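Local coordinates for hypothetical protein PF1176 (Pyrococcus furiosus, PDB 2HJM) that is of unknown function, belongs to the DUF3216 family and folds as an all-helical protein that forms a four-chain assembly, at residues Gly58-Leu63 against Thr74-Val79; Lys27-Phe32 against Gly54-Ile59. One frame throughout, in Å; residues are numbered along the deposited sequence.

How the contacts relate
Both contacts are built on helix 45-63, the one helix they share: contact 1 (Gly58-Leu63 against Thr74-Val79) joins it to helix 70-87, and contact 2 (Lys27-Phe32 against Gly54-Ile59) joins it to helix 23-34. Their centres lie about 10 Å apart and within 7 Å of the centre of the chain, and Gly58 and Ile59 belong to both. The two also touch directly, since Glu57 CG of contact 2 packs 3.8 Å from Val79 CG1 of contact 1. Helix 6-18 reaches both through Val13, and Gly58 of a second subunit packs on the shared Ile59. With the function unknown, neither contact can be tied to a site.

Contact 1 (Gly58-Leu63 against Thr74-Val79); sequences GILTTL and TLLNEV
Leu60 of helix 45-63 drives its side chain into the surface of helix 70-87, in an antiparallel helix pair of this all-helical fold whose segment axes come within 9.6 Å at a crossing angle of -151°. The bump is the CD1 methyl of Leu60. It settles between Leu75 and Leu76 and, a turn further on, Val79, and lies so deep that it meets backbone: CD1 is 3.5 Å from Leu76 CA and 3.7 Å from Leu75 O. Chi1 (-67°) sets CG of Leu60 anti to the carbonyl carbon, and chi2 (177°) sets CD1 anti to CA, out toward the partner helix. Leu76 answers from the other helix. Its CD1 methyl comes to 4.0 Å from Leu60 CB, while its CD2 is in van der Waals contact with Thr61 OG1 where the two side chains cross obliquely; Thr61 OG1 makes a weak hydrogen bond to Glu57 O of its own helix. The CA atoms of Leu60 and Leu76, 5.7 Å apart, are the closest CA pair of the two segments. Val13 of helix 6-18 also packs on Leu60, and Leu16 on Leu75. On the Val79 side the hollow is bounded by that residue's CG2 methyl, 3.6 Å from Leu60 CD1.

Contact 2 (Lys27-Phe32 against Gly54-Ile59); sequences KAIERF and GFLEGI
A face-to-face aromatic stack between Phe32 and Phe55 lies in the roughly antiparallel pairing of helices 23-34 and 45-63, where the axes of the two segments come no closer than 11.6 Å. The ring planes differ by 8° and their centroids are separated by 3.7 Å. The two side chains run past each other in opposite directions: Phe55 CG lies over the centre of the Phe32 ring, and Phe32 CG over that of Phe55. The same first torsion on both helices, CG anti to the backbone N (chi1 -175° for Phe32, 176° for Phe55), carries each CG out toward the facing helix. The overlap reaches beyond the rings, for Phe55 CB makes a CH-pi contact over the face of Phe32, 4.1 Å from its centroid, and Phe32 CB is 3.4 Å from Phe55 CE1. Ile29, one turn before Phe32, brings its CA to the edge of the Phe55 ring, in plane, at 3.9 Å from CE1. Its CG1 meets Ile59 CD1 at 3.6 Å, the two isoleucines crossing at a slant, while its CD1 lies 4.4 Å from Leu56 CD2. Helix 6-18 packs beside this cluster, setting Val13 against both Ile29 and Leu56; helix 70-87 reaches Leu56 through Val79, and Gly58 of the second subunit packs on Phe55 and Ile59.

Contact 1 (Gly58-Leu63 against Thr74-Val79)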
loop_
_atom_site.group_PDB
_atom_site.type_symbol
_atom_site.label_atom_id
_atom_site.label_comp_id
_atom_site.label_asym_id
_atom_site.label_seq_id
_atom_site.Cartn_x
_atom_site.Cartn_y
_atom_site.Cartn_z
ATOM N N GLY A 58 10.413 7.152 -11.245
ATOM C CA GLY A 58 11.187 7.962 -12.166
ATOM C C GLY A 58 12.639 7.510 -12.196
ATOM O O GLY A 58 13.234 7.393 -13.256
ATOM N N ILE A 59 13.232 7.255 -11.039
ATOM C CA ILE A 59 14.604 6.786 -11.019
ATOM C C ILE A 59 14.692 5.400 -11.681
ATOM O O ILE A 59 15.406 5.212 -12.670
ATOM C CB ILE A 59 15.124 6.712 -9.580
ATOM C CG1 ILE A 59 15.457 8.124 -9.094
ATOM C CG2 ILE A 59 16.335 5.803 -9.504
ATOM C CD1 ILE A 59 15.799 8.215 -7.616
ATOM N N LEU A 60 13.952 4.438 -11.145
ATOM C CA LEU A 60 13.956 3.093 -11.688
ATOM C C LEU A 60 13.656 3.013 -13.178
ATOM O O LEU A 60 14.129 2.102 -13.860
ATOM C CB LEU A 60 12.955 2.230 -10.936
ATOM C CG LEU A 60 13.306 1.951 -9.477
ATOM C CD1 LEU A 60 12.188 1.151 -8.821
ATOM C CD2 LEU A 60 14.633 1.193 -9.418
ATOM N N THR A 61 12.872 3.956 -13.693
ATOM C CA THR A 61 12.524 3.930 -15.110
ATOM C C THR A 61 13.635 4.425 -16.011
ATOM O O THR A 61 13.897 3.817 -17.048
ATOM C CB THR A 61 11.234 4.728 -15.402
ATOM O OG1 THR A 61 10.108 3.997 -14.909
ATOM C CG2 THR A 61 11.050 4.938 -16.897
ATOM N N THR A 62 14.310 5.507 -15.639
ATOM C CA THR A 62 15.370 5.976 -16.524
ATOM C C THR A 62 16.610 5.071 -16.478
ATOM O O THR A 62 17.411 5.070 -17.410
ATOM C CB THR A 62 15.753 7.461 -16.244
ATOM O OG1 THR A 62 17.073 7.540 -15.706
ATOM C CG2 THR A 62 14.779 8.085 -15.292
ATOM N N LEU A 63 16.762 4.292 -15.408
ATOM C CA LEU A 63 17.900 3.376 -15.299
ATOM C C LEU A 63 17.617 2.143 -16.134
ATOM O O LEU A 63 18.524 1.595 -16.751
ATOM C CB LEU A 63 18.153 2.939 -13.848
ATOM C CG LEU A 63 18.862 3.925 -12.921
ATOM C CD1 LEU A 63 19.128 3.272 -11.593
ATOM C CD2 LEU A 63 20.162 4.353 -13.534
ATOM N N THR A 74 12.203 -5.913 -11.546
ATOM C CA THR A 74 11.626 -6.534 -10.362
ATOM C C THR A 74 11.332 -5.425 -9.351
ATOM O O THR A 74 10.234 -5.342 -8.798
ATOM C CB THR A 74 12.599 -7.568 -9.772
ATOM N N LEU A 75 12.311 -4.554 -9.144
ATOM C CA LEU A 75 12.161 -3.459 -8.201
ATOM C C LEU A 75 11.149 -2.412 -8.683
ATOM O O LEU A 75 10.351 -1.900 -7.901
ATOM C CB LEU A 75 13.525 -2.818 -7.950
ATOM C CG LEU A 75 13.799 -2.469 -6.489
ATOM C CD1 LEU A 75 13.364 -3.604 -5.584
ATOM C CD2 LEU A 75 15.273 -2.187 -6.327
ATOM N N LEU A 76 11.183 -2.099 -9.972
ATOM C CA LEU A 76 10.260 -1.136 -10.541
ATOM C C LEU A 76 8.830 -1.590 -10.322
ATOM O O LEU A 76 7.974 -0.798 -9.945
ATOM C CB LEU A 76 10.528 -0.971 -12.032
ATOM C CG LEU A 76 9.570 -0.036 -12.772
ATOM C CD1 LEU A 76 9.266 1.208 -11.942
ATOM C CD2 LEU A 76 10.196 0.336 -14.105
ATOM N N ASN A 77 8.566 -2.867 -10.559
ATOM C CA ASN A 77 7.229 -3.405 -10.356
ATOM C C ASN A 77 6.696 -3.117 -8.940
ATOM O O ASN A 77 5.566 -2.664 -8.783
ATOM C CB ASN A 77 7.234 -4.901 -10.619
ATOM N N GLU A 78 7.518 -3.373 -7.922
ATOM C CA GLU A 78 7.146 -3.144 -6.516
ATOM C C GLU A 78 6.775 -1.671 -6.206
ATOM O O GLU A 78 5.721 -1.384 -5.614
ATOM C CB GLU A 78 8.291 -3.594 -5.586
ATOM C CG GLU A 78 8.998 -4.863 -6.023
ATOM C CD GLU A 78 9.541 -5.690 -4.863
ATOM O OE1 GLU A 78 9.958 -5.114 -3.831
ATOM O OE2 GLU A 78 9.569 -6.933 -4.995
ATOM N N VAL A 79 7.643 -0.743 -6.598
ATOM C CA VAL A 79 7.357 0.657 -6.374
ATOM C C VAL A 79 6.025 0.971 -7.043
ATOM O O VAL A 79 5.164 1.624 -6.461
ATOM C CB VAL A 79 8.455 1.554 -6.953
ATOM C CG1 VAL A 79 8.049 3.002 -6.852
ATOM C CG2 VAL A 79 9.729 1.357 -6.173
#

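Contact 2 (Lys27-Phe32 against Gly54-Ile59)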
loop_
_atom_site.group_PDB
_atom_site.type_symbol
_atom_site.label_atom_id
_atom_site.label_comp_id
_atom_site.label_asym_id
_atom_site.label_seq_id
_atom_site.Cartn_x
_atom_site.Cartn_y
_atom_site.Cartn_z
ATOM N N LYS A 27 22.761 8.834 -3.336
ATOM C CA LYS A 27 22.931 9.980 -2.448
ATOM C C LYS A 27 21.768 10.961 -2.651
ATOM O O LYS A 27 21.307 11.597 -1.699
ATOM C CB LYS A 27 24.265 10.671 -2.740
ATOM N N ALA A 28 21.310 11.066 -3.902
ATOM C CA ALA A 28 20.199 11.941 -4.294
ATOM C C ALA A 28 18.889 11.523 -3.623
ATOM O O ALA A 28 18.134 12.367 -3.133
ATOM C CB ALA A 28 20.036 11.918 -5.801
ATOM N N ILE A 29 18.614 10.221 -3.617
ATOM C CA ILE A 29 17.411 9.714 -2.973
ATOM C C ILE A 29 17.349 10.237 -1.542
ATOM O O ILE A 29 16.385 10.893 -1.154
ATOM C CB ILE A 29 17.396 8.170 -2.938
ATOM C CG1 ILE A 29 17.279 7.627 -4.361
ATOM C CG2 ILE A 29 16.244 7.667 -2.074
ATOM C CD1 ILE A 29 17.304 6.105 -4.450
ATOM N N GLU A 30 18.385 9.950 -0.761
ATOM C CA GLU A 30 18.426 10.406 0.625
ATOM C C GLU A 30 18.103 11.893 0.662
ATOM O O GLU A 30 17.242 12.338 1.433
ATOM C CB GLU A 30 19.804 10.152 1.241
ATOM C CG GLU A 30 20.172 8.678 1.339
ATOM C CD GLU A 30 21.628 8.454 1.737
ATOM O OE1 GLU A 30 22.528 9.059 1.111
ATOM O OE2 GLU A 30 21.876 7.661 2.667
ATOM N N ARG A 31 18.780 12.660 -0.187
ATOM C CA ARG A 31 18.524 14.088 -0.225
ATOM C C ARG A 31 17.019 14.290 -0.424
ATOM O O ARG A 31 16.408 15.101 0.264
ATOM C CB ARG A 31 19.310 14.738 -1.351
ATOM N N PHE A 32 16.414 13.529 -1.335
ATOM C CA PHE A 32 14.985 13.663 -1.593
ATOM C C PHE A 32 14.102 13.224 -0.405
ATOM O O PHE A 32 13.238 13.981 0.051
ATOM C CB PHE A 32 14.605 12.886 -2.870
ATOM C CG PHE A 32 13.167 13.065 -3.291
ATOM C CD1 PHE A 32 12.145 12.367 -2.658
ATOM C CD2 PHE A 32 12.829 13.987 -4.274
ATOM C CE1 PHE A 32 10.814 12.587 -2.992
ATOM C CE2 PHE A 32 11.496 14.213 -4.616
ATOM C CZ PHE A 32 10.490 13.510 -3.970
ATOM N N GLY A 54 6.619 7.835 -6.457
ATOM C CA GLY A 54 6.622 8.303 -7.828
ATOM C C GLY A 54 8.049 8.629 -8.219
ATOM O O GLY A 54 8.497 8.358 -9.338
ATOM N N PHE A 55 8.758 9.216 -7.261
ATOM C CA PHE A 55 10.145 9.608 -7.416
ATOM C C PHE A 55 11.020 8.380 -7.690
ATOM O O PHE A 55 11.895 8.405 -8.556
ATOM C CB PHE A 55 10.590 10.323 -6.145
ATOM C CG PHE A 55 12.034 10.690 -6.127
ATOM C CD1 PHE A 55 12.898 10.095 -5.220
ATOM C CD2 PHE A 55 12.538 11.629 -7.007
ATOM C CE1 PHE A 55 14.252 10.436 -5.193
ATOM C CE2 PHE A 55 13.887 11.972 -6.986
ATOM C CZ PHE A 55 14.744 11.375 -6.080
ATOM N N LEU A 56 10.782 7.302 -6.959
ATOM C CA LEU A 56 11.561 6.101 -7.168
ATOM C C LEU A 56 11.249 5.524 -8.540
ATOM O O LEU A 56 12.132 4.976 -9.200
ATOM C CB LEU A 56 11.245 5.059 -6.098
ATOM C CG LEU A 56 11.453 5.430 -4.633
ATOM C CD1 LEU A 56 11.124 4.205 -3.802
ATOM C CD2 LEU A 56 12.883 5.897 -4.374
ATOM N N GLU A 57 9.989 5.626 -8.965
ATOM C CA GLU A 57 9.595 5.105 -10.275
ATOM C C GLU A 57 10.423 5.820 -11.309
ATOM O O GLU A 57 11.056 5.177 -12.138
ATOM C CB GLU A 57 8.101 5.326 -10.562
ATOM C CG GLU A 57 7.247 4.069 -10.376
ATOM C CD GLU A 57 6.057 3.977 -11.336
ATOM O OE1 GLU A 57 6.238 4.158 -12.558
ATOM O OE2 GLU A 57 4.935 3.701 -10.873
ATOM N N GLY A 58 10.413 7.152 -11.245
ATOM C CA GLY A 58 11.187 7.962 -12.166
ATOM C C GLY A 58 12.639 7.510 -12.196
ATOM O O GLY A 58 13.234 7.393 -13.256
ATOM N N ILE A 59 13.232 7.255 -11.039
ATOM C CA ILE A 59 14.604 6.786 -11.019
ATOM C C ILE A 59 14.692 5.400 -11.681
ATOM O O ILE A 59 15.406 5.212 -12.670
ATOM C CB ILE A 59 15.124 6.712 -9.580
ATOM C CG1 ILE A 59 15.457 8.124 -9.094
ATOM C CG2 ILE A 59 16.335 5.803 -9.504
ATOM C CD1 ILE A 59 15.799 8.215 -7.616
#